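Local atomic coordinates of ADP-ribosylating toxin CARDS (Mycoplasma pneumoniae, PDB entry 4TLV), a protein that transfers the ADP-ribosyl group of NAD+ to target proteins as a bacterial mono-ADP-ribosylating toxin and causes vacuolation of mammalian cells. Residues 297-302 and 401-406; 271-276 and 428-433. All blocks are in the same frame, centred on the assembly; numbering follows the deposited sequence.

Contact 1. Residues 297-302 and 401-406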
ATOM      1  N   ASN A 297      -0.483  22.334  -6.674  1.00 20.11           N
ATOM      2  CA  ASN A 297      -0.629  20.914  -7.010  1.00 18.63           C
ATOM      3  C   ASN A 297      -0.591  20.602  -8.505  1.00 17.31           C
ATOM      4  O   ASN A 297      -0.924  19.501  -8.911  1.00 16.11           O
ATOM      5  CB  ASN A 297      -1.889  20.311  -6.365  1.00 19.77           C
ATOM      6  CG  ASN A 297      -1.693  20.020  -4.877  1.00 19.25           C
ATOM      7  OD1 ASN A 297      -0.567  20.013  -4.381  1.00 23.28           O
ATOM      8  ND2 ASN A 297      -2.785  19.806  -4.166  1.00 21.18           N
ATOM      9  N   ASN A 298      -0.175  21.555  -9.331  1.00 18.12           N
ATOM     10  CA  ASN A 298      -0.087  21.276 -10.766  1.00 17.73           C
ATOM     11  C   ASN A 298       1.080  20.343 -11.112  1.00 14.48           C
ATOM     12  O   ASN A 298       2.146  20.415 -10.502  1.00 18.49           O
ATOM     13  CB  ASN A 298       0.052  22.575 -11.565  1.00 22.75           C
ATOM     14  CG  ASN A 298      -1.249  23.367 -11.627  1.00 21.36           C
ATOM     15  OD1 ASN A 298      -2.325  22.833 -11.365  1.00 25.23           O
ATOM     16  ND2 ASN A 298      -1.151  24.640 -11.987  1.00 28.30           N
ATOM     17  N   VAL A 299       0.863  19.487 -12.102  1.00 16.21           N
ATOM     18  CA  VAL A 299       1.906  18.640 -12.665  1.00 17.94           C
ATOM     19  C   VAL A 299       1.958  19.027 -14.130  1.00 19.36           C
ATOM     20  O   VAL A 299       0.915  19.183 -14.753  1.00 21.33           O
ATOM     21  CB  VAL A 299       1.537  17.164 -12.567  1.00 16.34           C
ATOM     22  CG1 VAL A 299       2.627  16.276 -13.240  1.00 16.44           C
ATOM     23  CG2 VAL A 299       1.335  16.770 -11.100  1.00 15.76           C
ATOM     24  N   PHE A 300       3.154  19.190 -14.683  1.00 17.41           N
ATOM     25  CA  PHE A 300       3.252  19.628 -16.068  1.00 18.84           C
ATOM     26  C   PHE A 300       4.570  19.234 -16.704  1.00 21.02           C
ATOM     27  O   PHE A 300       5.480  18.737 -16.036  1.00 17.34           O
ATOM     28  CB  PHE A 300       3.070  21.140 -16.143  1.00 22.08           C
ATOM     29  CG  PHE A 300       3.900  21.883 -15.164  1.00 19.80           C
ATOM     30  CD1 PHE A 300       3.424  22.147 -13.892  1.00 22.84           C
ATOM     31  CD2 PHE A 300       5.175  22.305 -15.498  1.00 24.41           C
ATOM     32  CE1 PHE A 300       4.212  22.841 -12.970  1.00 23.18           C
ATOM     33  CE2 PHE A 300       5.953  22.992 -14.589  1.00 21.87           C
ATOM     34  CZ  PHE A 300       5.477  23.253 -13.322  1.00 24.29           C
ATOM     35  N   LEU A 301       4.670  19.489 -18.003  1.00 19.28           N
ATOM     36  CA  LEU A 301       5.827  19.088 -18.791  1.00 17.70           C
ATOM     37  C   LEU A 301       6.500  20.328 -19.360  1.00 20.72           C
ATOM     38  O   LEU A 301       5.828  21.240 -19.841  1.00 23.13           O
ATOM     39  CB  LEU A 301       5.365  18.193 -19.947  1.00 18.70           C
ATOM     40  CG  LEU A 301       4.568  16.938 -19.607  1.00 23.54           C
ATOM     41  CD1 LEU A 301       3.766  16.460 -20.816  1.00 21.10           C
ATOM     42  CD2 LEU A 301       5.505  15.852 -19.123  1.00 19.82           C
ATOM     43  N   VAL A 302       7.825  20.357 -19.299  1.00 19.27           N
ATOM     44  CA  VAL A 302       8.606  21.456 -19.841  1.00 22.04           C
ATOM     45  C   VAL A 302       9.533  20.875 -20.889  1.00 24.90           C
ATOM     46  O   VAL A 302      10.274  19.924 -20.612  1.00 22.80           O
ATOM     47  CB  VAL A 302       9.420  22.141 -18.734  1.00 21.21           C
ATOM     48  CG1 VAL A 302      10.404  23.158 -19.318  1.00 29.42           C
ATOM     49  CG2 VAL A 302       8.481  22.790 -17.722  1.00 22.92           C
ATOM     50  N   HIS A 401       3.200  22.178 -20.406  1.00 25.91           N
ATOM     51  CA  HIS A 401       2.134  21.396 -21.009  1.00 21.59           C
ATOM     52  C   HIS A 401       1.531  20.432 -20.000  1.00 26.04           C
ATOM     53  O   HIS A 401       2.243  19.842 -19.179  1.00 21.46           O
ATOM     54  CB  HIS A 401       2.660  20.642 -22.228  1.00 24.23           C
ATOM     55  CG  HIS A 401       3.322  21.530 -23.234  1.00 30.39           C
ATOM     56  ND1 HIS A 401       2.821  22.199 -24.299  1.00 33.14           N
ATOM     57  CD2 HIS A 401       4.665  21.837 -23.184  1.00 31.26           C
ATOM     58  CE1 HIS A 401       3.867  22.877 -24.879  1.00 33.73           C
ATOM     59  NE2 HIS A 401       4.967  22.646 -24.186  1.00 36.15           N
ATOM     60  N   ASP A 402       0.214  20.280 -20.074  1.00 20.88           N
ATOM     61  CA  ASP A 402      -0.506  19.389 -19.191  1.00 26.20           C
ATOM     62  C   ASP A 402      -0.229  17.926 -19.516  1.00 22.91           C
ATOM     63  O   ASP A 402       0.116  17.575 -20.651  1.00 20.07           O
ATOM     64  CB  ASP A 402      -2.006  19.666 -19.265  1.00 28.65           C
ATOM     65  CG  ASP A 402      -2.400  20.937 -18.525  1.00 33.34           C
ATOM     66  OD1 ASP A 402      -1.522  21.572 -17.899  1.00 28.53           O
ATOM     67  OD2 ASP A 402      -3.594  21.291 -18.562  1.00 37.54           O
ATOM     68  N   LEU A 403      -0.384  17.081 -18.503  1.00 20.10           N
ATOM     69  CA  LEU A 403      -0.118  15.653 -18.625  1.00 20.54           C
ATOM     70  C   LEU A 403      -1.411  14.865 -18.462  1.00 19.75           C
ATOM     71  O   LEU A 403      -2.147  15.074 -17.499  1.00 22.54           O
ATOM     72  CB  LEU A 403       0.906  15.209 -17.568  1.00 18.36           C
ATOM     73  CG  LEU A 403       1.255  13.724 -17.540  1.00 19.91           C
ATOM     74  CD1 LEU A 403       1.947  13.308 -18.843  1.00 18.84           C
ATOM     75  CD2 LEU A 403       2.132  13.400 -16.308  1.00 18.01           C
ATOM     76  N   TYR A 404      -1.682  13.960 -19.402  1.00 16.37           N
ATOM     77  CA  TYR A 404      -2.921  13.179 -19.380  1.00 19.28           C
ATOM     78  C   TYR A 404      -2.656  11.681 -19.341  1.00 17.50           C
ATOM     79  O   TYR A 404      -1.547  11.230 -19.601  1.00 20.93           O
ATOM     80  CB  TYR A 404      -3.779  13.484 -20.610  1.00 20.55           C
ATOM     81  CG  TYR A 404      -3.996  14.963 -20.861  1.00 24.00           C
ATOM     82  CD1 TYR A 404      -4.905  15.695 -20.101  1.00 26.92           C
ATOM     83  CD2 TYR A 404      -3.290  15.626 -21.856  1.00 26.51           C
ATOM     84  CE1 TYR A 404      -5.101  17.051 -20.329  1.00 27.77           C
ATOM     85  CE2 TYR A 404      -3.477  16.982 -22.095  1.00 24.60           C
ATOM     86  CZ  TYR A 404      -4.386  17.685 -21.332  1.00 26.94           C
ATOM     87  OH  TYR A 404      -4.564  19.027 -21.568  1.00 33.78           O
ATOM     88  N   VAL A 405      -3.693  10.915 -19.014  1.00 17.26           N
ATOM     89  CA  VAL A 405      -3.661   9.473 -19.150  1.00 17.19           C
ATOM     90  C   VAL A 405      -4.806   9.094 -20.083  1.00 22.76           C
ATOM     91  O   VAL A 405      -5.944   9.523 -19.867  1.00 20.91           O
ATOM     92  CB  VAL A 405      -3.899   8.772 -17.809  1.00 19.23           C
ATOM     93  CG1 VAL A 405      -3.840   7.259 -17.992  1.00 20.59           C
ATOM     94  CG2 VAL A 405      -2.900   9.261 -16.764  1.00 17.18           C
ATOM     95  N   CYS A 406      -4.503   8.293 -21.101  1.00 21.48           N
ATOM     96  CA  CYS A 406      -5.500   7.830 -22.068  1.00 21.11           C
ATOM     97  C   CYS A 406      -5.333   6.353 -22.358  1.00 20.55           C
ATOM     98  O   CYS A 406      -4.216   5.842 -22.354  1.00 20.40           O
ATOM     99  CB  CYS A 406      -5.342   8.553 -23.412  1.00 22.27           C
ATOM    100  SG  CYS A 406      -5.324  10.338 -23.348  1.00 28.12           S
TER
HETATM  101  O   HOH W   1      -1.231  17.956 -15.928  1.00 18.81           O
HETATM  102  O   HOH W   2      -1.138  21.419 -14.836  1.00 31.73           O
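Leu301 and His401 face each other as an antiparallel hydrogen-bonded pair, closed by two backbone bonds: Leu301 N gives its proton to His401 O at 2.7 Å, and His401 N gives its own to Leu301 O at 2.8 Å. Beyond this pair the second strand turns off, and water takes over from direct bonding. One water accepts from Leu403 N and lies 2.7 Å from Val299 O, standing between two backbone groups that no longer meet. A second lies within hydrogen-bonding distance of Val299 O and Asp402 OD1 and may link that carboxylate to the backbone of the opposite strand; the other oxygen, OD2, makes a weak, long ion pair with Lys349.

The pairing lies within the D2 beta-trefoil, where strand 298-303 runs between 287-293 and the broken strand 401-407. The side chains of Leu301 and Leu403 turn to the interior and reach each other through single methyl groups, Leu301 CD1 to Leu403 CD1 at 4.1 Å. Leu403 has CG anti to the backbone N (chi1 178°), and its other methyl, CD2, approaches Val299 CG1 at 4.2 Å. Leu418 of strand 415-421 touches both leucines, and Phe288 adds to the cover of Leu301. The imidazole of His401 presents CD2 to Leu301 O at 3.6 Å, the oxygen lying at the ring edge near its plane. Its polar end looks elsewhere: ND1 is hydrogen-bonded to Ser396 OG, while Trp392 meets the ring edge-to-face. Phe300 likewise leads its ring away from the partner strand, toward Pro311.

Contact 2. Residues 271-276 and 428-433. With ACT (acetate ion), chain M.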
ATOM      1  N   GLU A 271      21.482   2.912  -1.863  1.00 13.02           N
ATOM      2  CA  GLU A 271      21.404   2.979  -3.318  1.00 13.09           C
ATOM      3  C   GLU A 271      20.636   4.197  -3.836  1.00 12.15           C
ATOM      4  O   GLU A 271      20.710   4.502  -5.032  1.00 13.87           O
ATOM      5  CB  GLU A 271      20.735   1.700  -3.875  1.00 14.30           C
ATOM      6  CG  GLU A 271      21.539   0.430  -3.639  1.00 14.33           C
ATOM      7  CD  GLU A 271      20.739  -0.860  -3.784  1.00 14.51           C
ATOM      8  OE1 GLU A 271      19.495  -0.809  -3.869  1.00 11.79           O
ATOM      9  OE2 GLU A 271      21.367  -1.947  -3.809  1.00 15.12           O
ATOM     10  N   LEU A 272      19.853   4.860  -2.979  1.00 10.03           N
ATOM     11  CA  LEU A 272      18.909   5.870  -3.484  1.00 11.98           C
ATOM     12  C   LEU A 272      19.624   7.101  -4.017  1.00 15.59           C
ATOM     13  O   LEU A 272      20.569   7.574  -3.401  1.00 12.24           O
ATOM     14  CB  LEU A 272      17.906   6.299  -2.399  1.00 12.48           C
ATOM     15  CG  LEU A 272      17.073   5.161  -1.785  1.00 13.65           C
ATOM     16  CD1 LEU A 272      16.067   5.723  -0.801  1.00 16.18           C
ATOM     17  CD2 LEU A 272      16.372   4.362  -2.870  1.00 12.19           C
ATOM     18  N   GLU A 273      19.152   7.613  -5.151  1.00 14.91           N
ATOM     19  CA  GLU A 273      19.672   8.837  -5.755  1.00 17.55           C
ATOM     20  C   GLU A 273      18.493   9.691  -6.167  1.00 16.41           C
ATOM     21  O   GLU A 273      17.421   9.170  -6.456  1.00 15.30           O
ATOM     22  CB  GLU A 273      20.490   8.527  -7.023  1.00 17.16           C
ATOM     23  CG  GLU A 273      21.673   7.608  -6.805  1.00 20.52           C
ATOM     24  CD  GLU A 273      22.142   6.908  -8.090  1.00 26.16           C
ATOM     25  OE1 GLU A 273      21.417   6.929  -9.129  1.00 27.94           O
ATOM     26  OE2 GLU A 273      23.236   6.315  -8.041  1.00 32.56           O
ATOM     27  N   ASP A 274      18.698  11.002  -6.196  1.00 14.22           N
ATOM     28  CA  ASP A 274      17.684  11.930  -6.672  1.00 16.67           C
ATOM     29  C   ASP A 274      17.639  11.891  -8.192  1.00 18.83           C
ATOM     30  O   ASP A 274      18.651  12.129  -8.852  1.00 19.20           O
ATOM     31  CB  ASP A 274      18.010  13.347  -6.200  1.00 19.99           C
ATOM     32  CG  ASP A 274      17.777  13.542  -4.708  1.00 23.57           C
ATOM     33  OD1 ASP A 274      17.128  12.684  -4.065  1.00 20.73           O
ATOM     34  OD2 ASP A 274      18.229  14.579  -4.192  1.00 30.08           O
ATOM     35  N   THR A 275      16.477  11.586  -8.754  1.00 16.30           N
ATOM     36  CA  THR A 275      16.357  11.461 -10.202  1.00 15.62           C
ATOM     37  C   THR A 275      15.273  12.375 -10.767  1.00 16.13           C
ATOM     38  O   THR A 275      14.104  12.280 -10.371  1.00 18.32           O
ATOM     39  CB  THR A 275      15.998  10.003 -10.606  1.00 15.79           C
ATOM     40  OG1 THR A 275      14.771   9.615  -9.970  1.00 15.49           O
ATOM     41  CG2 THR A 275      17.084   9.026 -10.167  1.00 19.54           C
ATOM     42  N   PRO A 276      15.645  13.256 -11.705  1.00 13.80           N
ATOM     43  CA  PRO A 276      14.608  13.936 -12.489  1.00 14.48           C
ATOM     44  C   PRO A 276      14.011  12.937 -13.480  1.00 15.68           C
ATOM     45  O   PRO A 276      14.558  11.844 -13.652  1.00 17.76           O
ATOM     46  CB  PRO A 276      15.398  15.017 -13.236  1.00 17.07           C
ATOM     47  CG  PRO A 276      16.770  14.417 -13.377  1.00 19.70           C
ATOM     48  CD  PRO A 276      16.992  13.760 -12.030  1.00 19.55           C
ATOM     49  N   HIS A 428      17.639   8.614 -14.896  1.00 17.72           N
ATOM     50  CA  HIS A 428      18.525   7.556 -14.418  1.00 19.74           C
ATOM     51  C   HIS A 428      17.760   6.274 -14.117  1.00 15.99           C
ATOM     52  O   HIS A 428      16.556   6.303 -13.869  1.00 15.74           O
ATOM     53  CB  HIS A 428      19.404   8.038 -13.278  1.00 22.56           C
ATOM     54  CG  HIS A 428      20.467   8.996 -13.736  1.00 35.28           C
ATOM     55  ND1 HIS A 428      21.466   9.619 -13.067  1.00 40.55           N
ATOM     56  CD2 HIS A 428      20.572   9.404 -15.050  1.00 29.75           C
ATOM     57  CE1 HIS A 428      22.146  10.392 -13.981  1.00 37.58           C
ATOM     58  NE2 HIS A 428      21.588  10.244 -15.170  1.00 35.16           N
ATOM     59  N   ALA A 429      18.459   5.147 -14.185  1.00 14.25           N
ATOM     60  CA  ALA A 429      17.795   3.852 -14.314  1.00 14.80           C
ATOM     61  C   ALA A 429      16.914   3.505 -13.114  1.00 13.38           C
ATOM     62  O   ALA A 429      15.891   2.829 -13.263  1.00 11.46           O
ATOM     63  CB  ALA A 429      18.835   2.739 -14.542  1.00 13.97           C
ATOM     64  N   GLN A 430      17.305   3.950 -11.922  1.00  9.88           N
ATOM     65  CA  GLN A 430      16.560   3.512 -10.736  1.00 15.27           C
ATOM     66  C   GLN A 430      15.166   4.127 -10.651  1.00 12.23           C
ATOM     67  O   GLN A 430      14.306   3.615  -9.947  1.00 11.94           O
ATOM     68  CB  GLN A 430      17.347   3.733  -9.437  1.00 10.18           C
ATOM     69  CG  GLN A 430      17.437   5.180  -8.998  1.00 14.46           C
ATOM     70  CD  GLN A 430      18.223   5.299  -7.719  1.00 17.87           C
ATOM     71  OE1 GLN A 430      17.568   5.758  -6.662  1.00 14.48           O
ATOM     72  NE2 GLN A 430      19.413   4.952  -7.675  1.00 14.12           N
ATOM     73  N   PHE A 431      14.915   5.198 -11.396  1.00 12.66           N
ATOM     74  CA  PHE A 431      13.570   5.754 -11.369  1.00 14.54           C
ATOM     75  C   PHE A 431      12.506   4.716 -11.716  1.00 12.99           C
ATOM     76  O   PHE A 431      11.434   4.680 -11.108  1.00 13.61           O
ATOM     77  CB  PHE A 431      13.393   6.981 -12.275  1.00  9.83           C
ATOM     78  CG  PHE A 431      12.014   7.553 -12.185  1.00 10.68           C
ATOM     79  CD1 PHE A 431      11.609   8.197 -11.035  1.00 13.52           C
ATOM     80  CD2 PHE A 431      11.097   7.381 -13.209  1.00 12.13           C
ATOM     81  CE1 PHE A 431      10.309   8.698 -10.923  1.00 11.55           C
ATOM     82  CE2 PHE A 431       9.821   7.888 -13.099  1.00 15.39           C
ATOM     83  CZ  PHE A 431       9.430   8.540 -11.947  1.00 12.55           C
ATOM     84  N   VAL A 432      12.798   3.852 -12.688  1.00 12.47           N
ATOM     85  CA  VAL A 432      11.802   2.894 -13.149  1.00 12.23           C
ATOM     86  C   VAL A 432      11.790   1.592 -12.340  1.00 11.69           C
ATOM     87  O   VAL A 432      11.428   0.527 -12.852  1.00 12.53           O
ATOM     88  CB  VAL A 432      11.929   2.628 -14.666  1.00 14.07           C
ATOM     89  CG1 VAL A 432      11.711   3.943 -15.434  1.00 13.75           C
ATOM     90  CG2 VAL A 432      13.285   2.020 -14.994  1.00 13.39           C
ATOM     91  N   THR A 433      12.156   1.706 -11.061  1.00  9.81           N
ATOM     92  CA  THR A 433      12.065   0.623 -10.098  1.00  9.77           C
ATOM     93  C   THR A 433      11.374   1.168  -8.844  1.00 11.55           C
ATOM     94  O   THR A 433      11.348   2.360  -8.626  1.00 11.72           O
ATOM     95  CB  THR A 433      13.458   0.092  -9.707  1.00 11.23           C
ATOM     96  OG1 THR A 433      14.177   1.108  -9.012  1.00 13.26           O
ATOM     97  CG2 THR A 433      14.252  -0.313 -10.969  1.00 11.94           C
TER
HETATM   98  C   ACT M 607      22.044   5.672 -15.707  0.94 26.10           C
HETATM   99  O   ACT M 607      21.306   5.418 -14.724  0.94 20.83           O
HETATM  100  OXT ACT M 607      23.276   5.740 -15.487  0.94 25.76           O
HETATM  101  CH3 ACT M 607      21.484   5.880 -17.082  0.94 26.09           C
HETATM  102  O   HOH W   3      20.470  10.378 -10.914  1.00 37.54           O
HETATM  103  O   HOH W   4      17.169  10.771 -13.269  1.00 26.49           O
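Gln430 reaches across to the 271-276 loop and joins it by both ends of its amide. From CB the chain leaves with CG between the backbone N and the carbonyl carbon (chi1 74°) and then runs extended. CG rests against the methyl CG2 of Thr275 at 4.0 Å, and CD lies 3.6 Å from Glu273 N. At the tip, NE2 donates to Glu271 O at 3.0 Å, nearly within the amide plane, while OE1 accepts from Glu273 N at 2.9 Å. That second donor stands above the carbonyl plane, 38° out of it. OE1 also comes to 3.4 Å of Glu273 O, an approach of two acceptors and not a bond. One amide thus satisfies a carbonyl and an N-H two residues apart, fixing its own rotation.

The Glu273 side chain lies close by, its carboxylate 12° from the plane of the amide; OE1 comes to 3.2 Å of Gln430 NE2 at an angle too poor for a bond, and OE2 is instead hydrogen-bonded to His163. Thr275 completes the contact, its CG2 also meeting His428 CB and its OG1 lying 3.6 Å from Phe431 CD1. An acetate, probably from the crystallisation liquor, accepts from Ala429 N and is also hydrogen-bonded to His163 ND1.

Glu271 to Asp274 belong to the KELED motif, involved in host ER trafficking and solvent exposed in the crystal; Gln430 bonds two of its backbone groups. The short 3-10 turn 429-431 lies between strand 168-181 of the mART domain, touched by Ala429, and D2 strands 364-368 and 415-421, against which Phe431 packs.

How the contacts relate
Going from the N terminus, the chain leaves the mART domain and first enters contact 2 at residues 271-276, in the loop that leads into strand 278-281, across the start of D2. It then forms the first D2 strands and reaches 297-302, the opening half of contact 1. A loop of 98 residues, with strand but no helix, returns at 401-406 to close contact 1. Strand 415-421 follows, and 428-433 then closes contact 2. The smaller loop is therefore nested inside the larger one. Contact 1 joins strands within D2; contact 2 joins the loop before strand 278-281 to the loop after strand 415-421, beside strand 168-181 of the mART domain. The centres lie about 21 Å apart and the nearest atoms about 10 Å, so the two do not touch.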